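Local coordinates for protein TP_0956 (Treponema pallidum subsp. pallidum, PDB 3U64) that probably serves as the lipoprotein T-component of a TRAP transporter, offering a tetratricopeptide-repeat-type helical scaffold for protein-protein interaction, at residues A[116-121]-A[127-132]; A[131-136]-A[179-184]; A[187-192]-A[199-204]; A[53-58]-A[69-74]; A[47-52]-A[77-82]. One frame throughout, in Å; residues are numbered along the deposited sequence.

Contact 1: residues A[116-121]-A[127-132]. With SO4 (sulfate ion), chain C.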
# COMPACT_ATOMS: atom_id res chain seq x y z
N TYR A 116 -19.21 -8.01 -10.93
CA TYR A 116 -19.06 -8.93 -9.81
C TYR A 116 -20.37 -9.07 -9.03
O TYR A 116 -20.78 -10.18 -8.70
CB TYR A 116 -17.93 -8.46 -8.88
CG TYR A 116 -16.55 -8.88 -9.32
CD1 TYR A 116 -16.36 -10.04 -10.06
CD2 TYR A 116 -15.45 -8.12 -8.99
CE1 TYR A 116 -15.07 -10.42 -10.47
CE2 TYR A 116 -14.17 -8.49 -9.38
CZ TYR A 116 -13.99 -9.63 -10.12
OH TYR A 116 -12.72 -9.98 -10.50
N ALA A 117 -21.03 -7.95 -8.74
CA ALA A 117 -22.29 -7.99 -7.98
C ALA A 117 -23.38 -8.66 -8.79
O ALA A 117 -24.21 -9.42 -8.27
CB ALA A 117 -22.71 -6.59 -7.51
N LEU A 118 -23.38 -8.38 -10.09
CA LEU A 118 -24.36 -8.97 -11.00
C LEU A 118 -24.27 -10.50 -10.97
O LEU A 118 -25.26 -11.19 -11.24
CB LEU A 118 -24.12 -8.44 -12.41
CG LEU A 118 -24.99 -8.97 -13.54
CD1 LEU A 118 -26.48 -8.67 -13.27
CD2 LEU A 118 -24.53 -8.36 -14.87
N SER A 119 -23.11 -11.06 -10.63
CA SER A 119 -23.03 -12.53 -10.63
C SER A 119 -23.81 -13.13 -9.46
O SER A 119 -24.19 -14.29 -9.50
CB SER A 119 -21.59 -13.05 -10.73
OG SER A 119 -20.80 -12.63 -9.64
N SER A 120 -24.08 -12.33 -8.43
CA SER A 120 -25.01 -12.74 -7.38
C SER A 120 -26.42 -12.95 -7.97
O SER A 120 -27.05 -13.96 -7.69
CB SER A 120 -25.02 -11.74 -6.22
OG SER A 120 -26.23 -11.80 -5.48
N LEU A 121 -26.89 -12.02 -8.80
CA LEU A 121 -28.17 -12.21 -9.50
C LEU A 121 -28.12 -13.38 -10.49
O LEU A 121 -29.06 -14.18 -10.58
CB LEU A 121 -28.65 -10.92 -10.19
CG LEU A 121 -29.08 -9.85 -9.16
CD1 LEU A 121 -29.25 -8.47 -9.75
CD2 LEU A 121 -30.34 -10.28 -8.45
N GLY A 127 -29.36 -17.02 -16.42
CA GLY A 127 -29.84 -16.41 -17.65
C GLY A 127 -30.24 -14.96 -17.41
O GLY A 127 -30.63 -14.26 -18.35
N PHE A 128 -30.11 -14.53 -16.16
CA PHE A 128 -30.50 -13.18 -15.73
C PHE A 128 -29.80 -12.10 -16.56
O PHE A 128 -30.41 -11.10 -16.94
CB PHE A 128 -30.18 -12.98 -14.24
CG PHE A 128 -30.63 -11.63 -13.70
CD1 PHE A 128 -31.78 -11.52 -12.93
CD2 PHE A 128 -29.89 -10.46 -13.97
CE1 PHE A 128 -32.20 -10.27 -12.43
CE2 PHE A 128 -30.30 -9.21 -13.47
CZ PHE A 128 -31.45 -9.12 -12.71
N THR A 129 -28.50 -12.30 -16.80
CA THR A 129 -27.69 -11.32 -17.52
C THR A 129 -28.11 -11.15 -18.98
O THR A 129 -28.12 -10.04 -19.50
CB THR A 129 -26.19 -11.69 -17.45
OG1 THR A 129 -25.78 -11.74 -16.08
CG2 THR A 129 -25.35 -10.63 -18.18
N ARG A 130 -28.44 -12.26 -19.64
CA ARG A 130 -28.89 -12.22 -21.03
C ARG A 130 -30.23 -11.50 -21.12
O ARG A 130 -30.48 -10.70 -22.03
CB ARG A 130 -29.01 -13.63 -21.59
CG ARG A 130 -28.97 -13.72 -23.11
CD ARG A 130 -28.59 -15.13 -23.56
NE ARG A 130 -28.29 -15.23 -25.00
CZ ARG A 130 -27.09 -15.02 -25.54
NH1 ARG A 130 -26.07 -14.67 -24.77
NH2 ARG A 130 -26.92 -15.15 -26.85
N GLU A 131 -31.11 -11.79 -20.17
CA GLU A 131 -32.44 -11.18 -20.17
C GLU A 131 -32.33 -9.70 -19.87
O GLU A 131 -32.85 -8.87 -20.62
CB GLU A 131 -33.34 -11.85 -19.12
CG GLU A 131 -33.55 -13.32 -19.39
CD GLU A 131 -34.06 -13.57 -20.79
OE1 GLU A 131 -35.16 -13.07 -21.12
OE2 GLU A 131 -33.35 -14.25 -21.57
N VAL A 132 -31.65 -9.37 -18.78
CA VAL A 132 -31.68 -8.01 -18.27
C VAL A 132 -31.03 -7.05 -19.27
O VAL A 132 -31.39 -5.89 -19.34
CB VAL A 132 -31.02 -7.91 -16.86
CG1 VAL A 132 -29.50 -7.80 -16.97
CG2 VAL A 132 -31.58 -6.73 -16.09
S SO4 C . -30.84 -13.67 -26.98
O1 SO4 C . -32.08 -13.89 -27.71
O2 SO4 C . -30.93 -14.31 -25.66
O3 SO4 C . -29.75 -14.28 -27.73
O4 SO4 C . -30.59 -12.23 -26.85

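Contact 2: residues A[131-136]-A[179-184]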
# COMPACT_ATOMS: atom_id res chain seq x y z
N GLU A 131 -31.11 -11.79 -20.17
CA GLU A 131 -32.44 -11.18 -20.17
C GLU A 131 -32.33 -9.70 -19.87
O GLU A 131 -32.85 -8.87 -20.62
CB GLU A 131 -33.34 -11.85 -19.12
CG GLU A 131 -33.55 -13.32 -19.39
CD GLU A 131 -34.06 -13.57 -20.79
OE1 GLU A 131 -35.16 -13.07 -21.12
OE2 GLU A 131 -33.35 -14.25 -21.57
N VAL A 132 -31.65 -9.37 -18.78
CA VAL A 132 -31.68 -8.01 -18.27
C VAL A 132 -31.03 -7.05 -19.27
O VAL A 132 -31.39 -5.89 -19.34
CB VAL A 132 -31.02 -7.91 -16.86
CG1 VAL A 132 -29.50 -7.80 -16.97
CG2 VAL A 132 -31.58 -6.73 -16.09
N PHE A 133 -30.09 -7.54 -20.07
CA PHE A 133 -29.44 -6.69 -21.07
C PHE A 133 -29.93 -6.96 -22.50
O PHE A 133 -29.27 -6.56 -23.46
CB PHE A 133 -27.92 -6.84 -21.01
CG PHE A 133 -27.30 -6.27 -19.76
CD1 PHE A 133 -27.43 -4.91 -19.46
CD2 PHE A 133 -26.56 -7.06 -18.91
CE1 PHE A 133 -26.85 -4.38 -18.32
CE2 PHE A 133 -25.97 -6.53 -17.76
CZ PHE A 133 -26.12 -5.19 -17.47
N SER A 134 -31.07 -7.64 -22.63
CA SER A 134 -31.60 -8.03 -23.93
C SER A 134 -32.00 -6.84 -24.83
O SER A 134 -32.07 -6.97 -26.05
CB SER A 134 -32.81 -8.95 -23.75
OG SER A 134 -33.83 -8.27 -23.03
N GLY A 135 -32.27 -5.69 -24.22
CA GLY A 135 -32.84 -4.56 -24.93
C GLY A 135 -34.33 -4.74 -25.21
O GLY A 135 -34.98 -3.86 -25.79
N ASP A 136 -34.87 -5.89 -24.80
CA ASP A 136 -36.29 -6.20 -24.94
C ASP A 136 -36.99 -5.85 -23.63
O ASP A 136 -36.75 -6.50 -22.61
CB ASP A 136 -36.46 -7.70 -25.24
CG ASP A 136 -37.92 -8.13 -25.39
OD1 ASP A 136 -38.82 -7.52 -24.75
OD2 ASP A 136 -38.17 -9.09 -26.14
N VAL A 179 -27.37 1.28 -19.57
CA VAL A 179 -27.84 2.35 -18.70
C VAL A 179 -29.30 2.16 -18.31
O VAL A 179 -29.65 2.21 -17.13
CB VAL A 179 -27.68 3.72 -19.37
CG1 VAL A 179 -28.37 4.80 -18.56
CG2 VAL A 179 -26.20 4.05 -19.57
N HIS A 180 -30.15 1.94 -19.30
CA HIS A 180 -31.56 1.71 -19.04
C HIS A 180 -31.80 0.51 -18.11
O HIS A 180 -32.59 0.59 -17.18
CB HIS A 180 -32.35 1.54 -20.35
CG HIS A 180 -33.81 1.36 -20.13
ND1 HIS A 180 -34.62 2.35 -19.62
CD2 HIS A 180 -34.61 0.28 -20.30
CE1 HIS A 180 -35.85 1.90 -19.51
NE2 HIS A 180 -35.88 0.65 -19.92
N ALA A 181 -31.10 -0.60 -18.34
CA ALA A 181 -31.21 -1.77 -17.46
C ALA A 181 -30.79 -1.45 -16.03
O ALA A 181 -31.41 -1.93 -15.07
CB ALA A 181 -30.37 -2.93 -18.01
N ALA A 182 -29.74 -0.66 -15.88
CA ALA A 182 -29.24 -0.31 -14.54
C ALA A 182 -30.29 0.47 -13.75
O ALA A 182 -30.58 0.16 -12.59
CB ALA A 182 -27.93 0.49 -14.64
N VAL A 183 -30.87 1.48 -14.39
CA VAL A 183 -31.88 2.29 -13.74
C VAL A 183 -33.11 1.46 -13.41
O VAL A 183 -33.65 1.59 -12.32
CB VAL A 183 -32.26 3.52 -14.59
CG1 VAL A 183 -33.39 4.30 -13.93
CG2 VAL A 183 -31.03 4.42 -14.79
N MET A 184 -33.53 0.60 -14.34
CA MET A 184 -34.67 -0.28 -14.08
C MET A 184 -34.41 -1.20 -12.88
O MET A 184 -35.31 -1.49 -12.09
CB MET A 184 -35.06 -1.10 -15.32
CG MET A 184 -35.59 -0.27 -16.50
SD MET A 184 -37.01 0.79 -16.07
CE MET A 184 -36.23 2.41 -16.06

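Contact 3: residues A[187-192]-A[199-204]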
# COMPACT_ATOMS: atom_id res chain seq x y z
N GLU A 187 -34.87 1.11 -9.94
CA GLU A 187 -36.31 1.33 -9.75
C GLU A 187 -37.02 0.10 -9.22
O GLU A 187 -37.99 0.22 -8.48
CB GLU A 187 -36.97 1.79 -11.03
CG GLU A 187 -36.53 3.17 -11.42
CD GLU A 187 -37.21 3.66 -12.66
OE1 GLU A 187 -38.10 2.94 -13.18
OE2 GLU A 187 -36.85 4.76 -13.12
N ARG A 188 -36.53 -1.08 -9.57
CA ARG A 188 -37.13 -2.30 -9.03
C ARG A 188 -36.82 -2.48 -7.54
O ARG A 188 -37.69 -2.89 -6.78
CB ARG A 188 -36.69 -3.53 -9.83
CG ARG A 188 -37.19 -4.83 -9.23
CD ARG A 188 -38.72 -4.96 -9.27
NE ARG A 188 -39.10 -6.30 -8.81
CZ ARG A 188 -40.30 -6.64 -8.34
NH1 ARG A 188 -41.27 -5.74 -8.27
NH2 ARG A 188 -40.53 -7.88 -7.94
N ALA A 189 -35.60 -2.17 -7.13
CA ALA A 189 -35.23 -2.16 -5.71
C ALA A 189 -36.13 -1.21 -4.91
O ALA A 189 -36.55 -1.53 -3.80
CB ALA A 189 -33.76 -1.76 -5.53
N CYS A 190 -36.41 -0.04 -5.48
CA CYS A 190 -37.32 0.93 -4.84
C CYS A 190 -38.70 0.38 -4.59
O CYS A 190 -39.25 0.57 -3.50
CB CYS A 190 -37.49 2.20 -5.69
SG CYS A 190 -36.12 3.27 -5.58
N ASP A 191 -39.27 -0.27 -5.61
CA ASP A 191 -40.60 -0.87 -5.51
C ASP A 191 -40.59 -1.93 -4.43
O ASP A 191 -41.49 -2.00 -3.60
CB ASP A 191 -41.02 -1.51 -6.84
CG ASP A 191 -41.10 -0.51 -7.98
OD1 ASP A 191 -41.39 0.67 -7.72
OD2 ASP A 191 -40.87 -0.90 -9.15
N LEU A 192 -39.56 -2.77 -4.45
CA LEU A 192 -39.43 -3.88 -3.51
C LEU A 192 -39.27 -3.41 -2.07
O LEU A 192 -39.88 -3.98 -1.15
CB LEU A 192 -38.23 -4.75 -3.91
CG LEU A 192 -38.56 -5.82 -4.96
CD1 LEU A 192 -37.33 -6.52 -5.52
CD2 LEU A 192 -39.57 -6.84 -4.36
N GLY A 199 -32.89 4.90 2.51
CA GLY A 199 -33.20 5.54 1.24
C GLY A 199 -32.05 5.67 0.26
O GLY A 199 -32.12 6.48 -0.66
N ALA A 200 -30.99 4.88 0.42
CA ALA A 200 -29.81 4.98 -0.44
C ALA A 200 -30.10 4.88 -1.95
O ALA A 200 -29.41 5.51 -2.78
CB ALA A 200 -28.77 3.94 -0.05
N VAL A 201 -31.10 4.08 -2.32
CA VAL A 201 -31.47 3.92 -3.73
C VAL A 201 -31.97 5.25 -4.32
O VAL A 201 -31.61 5.61 -5.43
CB VAL A 201 -32.53 2.83 -3.95
CG1 VAL A 201 -32.64 2.49 -5.44
CG2 VAL A 201 -32.20 1.60 -3.13
N TRP A 202 -32.81 5.95 -3.56
CA TRP A 202 -33.38 7.21 -4.00
C TRP A 202 -32.31 8.23 -4.23
O TRP A 202 -32.45 9.12 -5.08
CB TRP A 202 -34.35 7.75 -2.96
CG TRP A 202 -35.47 6.83 -2.72
CD1 TRP A 202 -35.68 6.07 -1.61
CD2 TRP A 202 -36.54 6.53 -3.62
NE1 TRP A 202 -36.82 5.33 -1.75
CE2 TRP A 202 -37.38 5.60 -2.98
CE3 TRP A 202 -36.89 6.99 -4.89
CZ2 TRP A 202 -38.54 5.10 -3.57
CZ3 TRP A 202 -38.05 6.49 -5.48
CH2 TRP A 202 -38.86 5.55 -4.82
N ASN A 203 -31.24 8.12 -3.45
CA ASN A 203 -30.10 9.01 -3.58
C ASN A 203 -29.42 8.84 -4.95
O ASN A 203 -29.19 9.81 -5.67
CB ASN A 203 -29.11 8.80 -2.42
CG ASN A 203 -27.95 9.76 -2.46
OD1 ASN A 203 -26.78 9.36 -2.54
ND2 ASN A 203 -28.25 11.05 -2.44
N VAL A 204 -29.10 7.60 -5.31
CA VAL A 204 -28.49 7.35 -6.61
C VAL A 204 -29.44 7.74 -7.75
O VAL A 204 -29.00 8.29 -8.75
CB VAL A 204 -28.02 5.89 -6.76
CG1 VAL A 204 -27.46 5.66 -8.14
CG2 VAL A 204 -26.99 5.56 -5.70

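Contact 4: residues A[53-58]-A[69-74]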
# COMPACT_ATOMS: atom_id res chain seq x y z
N LYS A 53 -8.21 -7.65 -3.38
CA LYS A 53 -7.64 -8.80 -4.05
C LYS A 53 -8.01 -10.11 -3.37
O LYS A 53 -8.34 -11.09 -4.04
CB LYS A 53 -6.13 -8.63 -4.20
CG LYS A 53 -5.75 -7.56 -5.24
CD LYS A 53 -5.81 -8.18 -6.62
CE LYS A 53 -6.63 -7.34 -7.57
NZ LYS A 53 -7.11 -8.20 -8.72
N VAL A 54 -8.00 -10.13 -2.04
CA VAL A 54 -8.39 -11.33 -1.31
C VAL A 54 -9.86 -11.68 -1.52
O VAL A 54 -10.20 -12.84 -1.78
CB VAL A 54 -8.08 -11.22 0.19
CG1 VAL A 54 -8.75 -12.35 0.96
CG2 VAL A 54 -6.56 -11.24 0.42
N TYR A 55 -10.74 -10.69 -1.43
CA TYR A 55 -12.16 -10.97 -1.66
C TYR A 55 -12.35 -11.46 -3.08
O TYR A 55 -13.12 -12.38 -3.34
CB TYR A 55 -13.01 -9.73 -1.45
CG TYR A 55 -13.43 -9.52 -0.02
CD1 TYR A 55 -12.60 -8.89 0.89
CD2 TYR A 55 -14.67 -9.95 0.42
CE1 TYR A 55 -12.99 -8.69 2.21
CE2 TYR A 55 -15.08 -9.76 1.74
CZ TYR A 55 -14.23 -9.13 2.63
OH TYR A 55 -14.64 -8.94 3.93
N GLU A 56 -11.64 -10.83 -4.00
CA GLU A 56 -11.76 -11.19 -5.39
C GLU A 56 -11.38 -12.65 -5.56
O GLU A 56 -12.09 -13.39 -6.25
CB GLU A 56 -10.89 -10.28 -6.24
CG GLU A 56 -11.30 -10.18 -7.68
CD GLU A 56 -10.50 -9.10 -8.41
OE1 GLU A 56 -9.63 -8.49 -7.76
OE2 GLU A 56 -10.75 -8.84 -9.61
N ALA A 57 -10.28 -13.07 -4.93
CA ALA A 57 -9.84 -14.46 -5.05
C ALA A 57 -10.85 -15.43 -4.40
O ALA A 57 -11.15 -16.50 -4.94
CB ALA A 57 -8.44 -14.64 -4.45
N LEU A 58 -11.38 -15.05 -3.24
CA LEU A 58 -12.39 -15.87 -2.58
C LEU A 58 -13.60 -16.04 -3.48
O LEU A 58 -14.16 -17.13 -3.61
CB LEU A 58 -12.81 -15.24 -1.26
CG LEU A 58 -11.75 -15.35 -0.17
CD1 LEU A 58 -12.24 -14.77 1.15
CD2 LEU A 58 -11.35 -16.81 -0.00
N SER A 69 -19.88 -12.64 -3.98
CA SER A 69 -20.12 -11.88 -5.20
C SER A 69 -20.48 -10.45 -4.88
O SER A 69 -19.85 -9.52 -5.39
CB SER A 69 -21.24 -12.52 -6.03
OG SER A 69 -20.75 -13.67 -6.71
N LEU A 70 -21.49 -10.26 -4.03
CA LEU A 70 -21.93 -8.92 -3.65
C LEU A 70 -20.82 -8.15 -2.94
O LEU A 70 -20.55 -6.99 -3.26
CB LEU A 70 -23.18 -8.97 -2.77
CG LEU A 70 -23.77 -7.61 -2.35
CD1 LEU A 70 -23.84 -6.64 -3.53
CD2 LEU A 70 -25.15 -7.73 -1.65
N ALA A 71 -20.18 -8.80 -1.96
CA ALA A 71 -19.20 -8.10 -1.15
C ALA A 71 -18.11 -7.52 -2.04
O ALA A 71 -17.79 -6.34 -1.95
CB ALA A 71 -18.58 -9.03 -0.11
N VAL A 72 -17.53 -8.35 -2.90
CA VAL A 72 -16.41 -7.89 -3.70
C VAL A 72 -16.87 -6.81 -4.69
O VAL A 72 -16.16 -5.83 -4.90
CB VAL A 72 -15.67 -9.05 -4.40
CG1 VAL A 72 -16.55 -9.71 -5.45
CG2 VAL A 72 -14.35 -8.54 -5.02
N GLY A 73 -18.07 -6.96 -5.25
CA GLY A 73 -18.63 -5.94 -6.13
C GLY A 73 -18.75 -4.58 -5.45
O GLY A 73 -18.30 -3.57 -5.97
N ARG A 74 -19.36 -4.57 -4.26
CA ARG A 74 -19.55 -3.35 -3.49
C ARG A 74 -18.21 -2.69 -3.19
O ARG A 74 -18.05 -1.47 -3.29
CB ARG A 74 -20.33 -3.66 -2.19
CG ARG A 74 -20.21 -2.60 -1.08
CD ARG A 74 -21.00 -2.98 0.18
NE ARG A 74 -20.82 -4.38 0.54
CZ ARG A 74 -21.79 -5.18 1.00
NH1 ARG A 74 -23.02 -4.72 1.14
NH2 ARG A 74 -21.52 -6.45 1.30

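Contact 5: residues A[47-52]-A[77-82]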
# COMPACT_ATOMS: atom_id res chain seq x y z
N SER A 47 -4.50 0.19 2.64
CA SER A 47 -4.79 -1.19 3.02
C SER A 47 -5.89 -1.83 2.18
O SER A 47 -5.92 -3.04 2.04
CB SER A 47 -5.10 -1.31 4.52
OG SER A 47 -6.08 -0.38 4.93
N LEU A 48 -6.76 -1.03 1.57
CA LEU A 48 -7.88 -1.61 0.83
C LEU A 48 -7.49 -2.48 -0.40
O LEU A 48 -8.12 -3.52 -0.65
CB LEU A 48 -8.92 -0.54 0.47
CG LEU A 48 -9.97 -0.25 1.54
CD1 LEU A 48 -11.04 0.71 1.02
CD2 LEU A 48 -10.61 -1.56 2.01
N PRO A 49 -6.45 -2.09 -1.15
CA PRO A 49 -6.11 -2.91 -2.33
C PRO A 49 -5.94 -4.43 -2.09
O PRO A 49 -6.56 -5.21 -2.82
CB PRO A 49 -4.83 -2.26 -2.86
CG PRO A 49 -4.96 -0.81 -2.43
CD PRO A 49 -5.59 -0.89 -1.06
N LEU A 50 -5.12 -4.86 -1.13
CA LEU A 50 -4.96 -6.31 -0.94
C LEU A 50 -6.27 -6.94 -0.49
O LEU A 50 -6.59 -8.04 -0.89
CB LEU A 50 -3.84 -6.66 0.04
CG LEU A 50 -3.53 -8.14 0.27
CD1 LEU A 50 -3.37 -8.97 -1.03
CD2 LEU A 50 -2.29 -8.27 1.14
N VAL A 51 -7.03 -6.22 0.33
CA VAL A 51 -8.38 -6.65 0.71
C VAL A 51 -9.27 -6.92 -0.52
O VAL A 51 -9.93 -7.96 -0.61
CB VAL A 51 -9.03 -5.60 1.61
CG1 VAL A 51 -10.47 -5.97 1.93
CG2 VAL A 51 -8.22 -5.45 2.90
N LEU A 52 -9.30 -5.98 -1.45
CA LEU A 52 -10.03 -6.18 -2.69
C LEU A 52 -9.53 -7.47 -3.35
O LEU A 52 -10.31 -8.32 -3.78
CB LEU A 52 -9.84 -4.99 -3.62
CG LEU A 52 -10.85 -3.84 -3.63
CD1 LEU A 52 -11.34 -3.54 -2.25
CD2 LEU A 52 -10.22 -2.59 -4.23
N ILE A 77 -16.68 -0.87 -6.13
CA ILE A 77 -17.43 0.36 -6.41
C ILE A 77 -17.12 1.48 -5.39
O ILE A 77 -16.93 2.65 -5.77
CB ILE A 77 -18.95 0.11 -6.49
CG1 ILE A 77 -19.27 -0.76 -7.71
CG2 ILE A 77 -19.72 1.44 -6.59
CD1 ILE A 77 -20.61 -1.41 -7.67
N MET A 78 -17.03 1.12 -4.11
CA MET A 78 -16.71 2.09 -3.06
C MET A 78 -15.27 2.56 -3.18
O MET A 78 -14.98 3.75 -3.06
CB MET A 78 -16.95 1.49 -1.69
CG MET A 78 -18.35 0.92 -1.55
SD MET A 78 -18.72 0.39 0.13
CE MET A 78 -19.03 1.99 0.89
N TYR A 79 -14.36 1.62 -3.39
CA TYR A 79 -12.99 2.00 -3.66
C TYR A 79 -12.91 2.92 -4.88
O TYR A 79 -12.26 3.96 -4.84
CB TYR A 79 -12.12 0.78 -3.89
CG TYR A 79 -10.68 1.13 -4.09
CD1 TYR A 79 -9.86 1.38 -3.00
CD2 TYR A 79 -10.14 1.22 -5.37
CE1 TYR A 79 -8.53 1.71 -3.17
CE2 TYR A 79 -8.81 1.54 -5.56
CZ TYR A 79 -8.01 1.79 -4.45
OH TYR A 79 -6.68 2.13 -4.61
N ALA A 80 -13.57 2.53 -5.97
CA ALA A 80 -13.46 3.34 -7.19
C ALA A 80 -13.87 4.78 -6.90
O ALA A 80 -13.24 5.72 -7.37
CB ALA A 80 -14.30 2.77 -8.30
N ASN A 81 -14.93 4.95 -6.13
CA ASN A 81 -15.40 6.29 -5.84
C ASN A 81 -14.47 7.05 -4.90
O ASN A 81 -13.95 8.11 -5.22
CB ASN A 81 -16.79 6.26 -5.23
CG ASN A 81 -17.23 7.63 -4.73
OD1 ASN A 81 -16.74 8.65 -5.22
ND2 ASN A 81 -18.12 7.66 -3.76
N ALA A 82 -14.28 6.49 -3.71
CA ALA A 82 -13.55 7.18 -2.66
C ALA A 82 -12.06 7.35 -2.96
O ALA A 82 -11.48 8.36 -2.61
CB ALA A 82 -13.75 6.46 -1.32

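Contact 1: residues A[116-121]-A[127-132]
Leu121 sets its CB almost exactly over the middle of the Phe128 ring, 3.9 Å from the centroid and only 5° off the ring normal: a CH-pi contact made by the root of a leucine side chain. The branch beyond reaches the far end of the same ring, Leu121 CD1 lying 3.7 Å from Phe128 CZ. Phe128 is turned to receive it because its CG stands anti to the backbone N (chi1 -177°), which carries the ring back to helix 96-124. Leu118 approaches the ring obliquely, CD1 to Phe128 CE2 at 3.9 Å, while its other methyl, CD2, rests 3.8 Å from Thr129 OG1. The segments 116-121 and 128-132 run at 103° to each other, so the short helix lies across the end of the longer one. Glu122, near the end of helix 96-124, accepts with its carboxylate from the backbone N of Gly127 and of Thr129. On the outer side Arg130 NE meets sulfate O2 at 2.9 Å in a weak, bent bond, and Arg139 also binds this ion, which probably comes from the crystallisation liquor. Between residues 116-121 and 127-132 the contact is thus mostly carbon, Glu122 adds a polar link, and the exposed arginine meets an anion.

Contact 2: residues A[131-136]-A[179-184]
The Phe133 ring has Val132 CG1 on one face, 3.6 Å above the plane and offset toward the rim, and meets Ala181 CB obliquely, with Phe133 CE1 3.8 Å from that methyl. A second flat group, the imidazole of His180, takes Met184 CG over one face from the next turn of helix 176-192, while His180 NE2 is hydrogen-bonded to Glu137. Between the two segments Ala181 does the work. Its CB points at the end of helix 128-132, touching the carbonyl Val132 O at 3.4 Å and, more loosely, Val132 CG2 at 4.4 Å. Phe133 is the first residue to leave helical geometry; with its CG beside the backbone N (chi1 -69°), the ring end swings toward the alanine and also packs against Leu118. Around the helix end, Glu131 O accepts twice from Ser134, from OG at 2.7 Å in the carbonyl plane and from N at 3.0 Å. Ser134 OG then accepts from Asp136 N at 3.1 Å (154°), which makes an ST turn. Asp136 in turn caps the start of helix 137-144, OD1 receiving Arg139 N. Across the segments the contact is thus small, made of van der Waals touches to one methyl, that of a carbonyl oxygen included, whereas the local polar bonds close the turn that follows Phe133 and leads into helix 137-144.

Contact 3: residues A[187-192]-A[199-204]
Cys190 and Trp202 form the tight side of an antiparallel helical hairpin, the element from which tetratricopeptide-repeat-type folds are built; here helices 176-192 and 196-211 pair, their segments 187-192 and 199-204 at 149° with axes 9.4 Å apart. The sulfur stands over one face of the indole, Cys190 SG 3.5 Å from the centroid of the Trp202 six-membered ring and 5° off its normal, a sulfur-aromatic contact. SG lies beside the backbone N and anti to the carbonyl carbon (chi1 -76°), which places the sulfur between the two helices. Cys190 CB follows at the ring's margin, 3.7 Å from Trp202 CZ2. The same sulfur also touches Val201 CG1 at 3.6 Å, wedged between valine and indole. Packing is looser at Ala189, whose CB comes no nearer than 4.4 Å to Val201 CG1 and also meets Val152 of helix 152-166. Asp191, exposed, points its CB away from residues 199-204, although its carboxylate end turns back somewhat nearer. The indole is held from other directions too: it stacks with His229, packs on Ala226 and Leu230 of helix 220-233, and Trp202 NE1 donates to Pro194 O in the hairpin turn.

Contact 4: residues A[53-58]-A[69-74]
Glu56, whose CB packs on Val72, has a carboxylate oxygen, OE1, gripped by two groups: Lys53 NZ at 2.7 Å in a salt bridge, and Tyr76 OH. The helices 41-61 and 66-89 form an antiparallel hairpin of the kind that makes up tetratricopeptide-repeat folds; their segments 53-58 and 69-74 lie at 149°, axes 9.1 Å apart. The lysine comes from above the carboxylate plane, 42° out of it, one helical turn before the glutamate. Glu56 OE2 is hydrogen-bonded to Tyr116 of helix 96-124, so both oxygens of this buried group have partners, and the lysine's charge would probably favour the ionised carboxylate. Lys53 NZ has a further role: it bridges to Glu38 and bonds to Val34 O, both of the second subunit, tying the hairpin to the assembly. Between the helices the contact is van der Waals packing. Tyr55 directs its CB at Val72, CB to CG2 4.0 Å, while its ring meets Ala71 CB obliquely, at 4.0 Å from CE2. With Val72 CG1 between the backbone N and the carbonyl carbon (chi1 67°), CG2 is left anti to the N and projects across to the backbone of helix 41-61, where Val72 CG2 lies 3.7 Å from Glu56 N.

Contact 5: residues A[47-52]-A[77-82]
Leu48 and Tyr79 are the nearest residues of two antiparallel helix segments, CA to CA 7.7 Å, on axes 11.3 Å apart at 154°; helix 41-61 is kinked at Pro49 and helix 66-89 widens into a pi-type turn at 80-82. The tyrosine spans this broad gap. Its CG is anti to the backbone N (chi1 -177°), so the ring extends toward helix 41-61 and three residues there gather round it. Leu52 puts a methyl over one face: CD2 is 4.2 Å from the Tyr79 ring centroid, 26° off the normal, and 3.8 Å from Tyr79 CG, shifted toward the inner end of the ring. Leu48 comes obliquely, CB to Tyr79 CD1 at 4.1 Å. Pro49 crosses the tyrosine at about a right angle, its CG 4.0 Å from Tyr79 OH. Leu43 of the second subunit packs on both Leu52 and Tyr79, and Gln46 of that subunit on Pro49, so the aromatic filling of the hairpin also lies against the subunit interface. Antiparallel helices 41-61 and 66-89, with helix 96-124 packed against Ala80, are consistent with the stacked helical hairpins of the tetratricopeptide-repeat clan.

Following the chain from the N terminus, helices 41-61 and 66-89 turn back on each other: contact 5 closes the outer loop, and contact 4 is nested inside it, nearer the turn, with centres about 10 Å apart. Both also face the second subunit. Contact 1 then closes a short loop between helix 96-124 and helix 128-132, and Ser119 and Ser69 probably hydrogen-bond between it and contact 4. Contact 2 begins where contact 1 ends, sharing Glu131 and Val132, and spans 42 residues to reach helix 176-192. Along that same helix contact 3 closes the next hairpin, in series, on the other side of the chain's centre from contact 5.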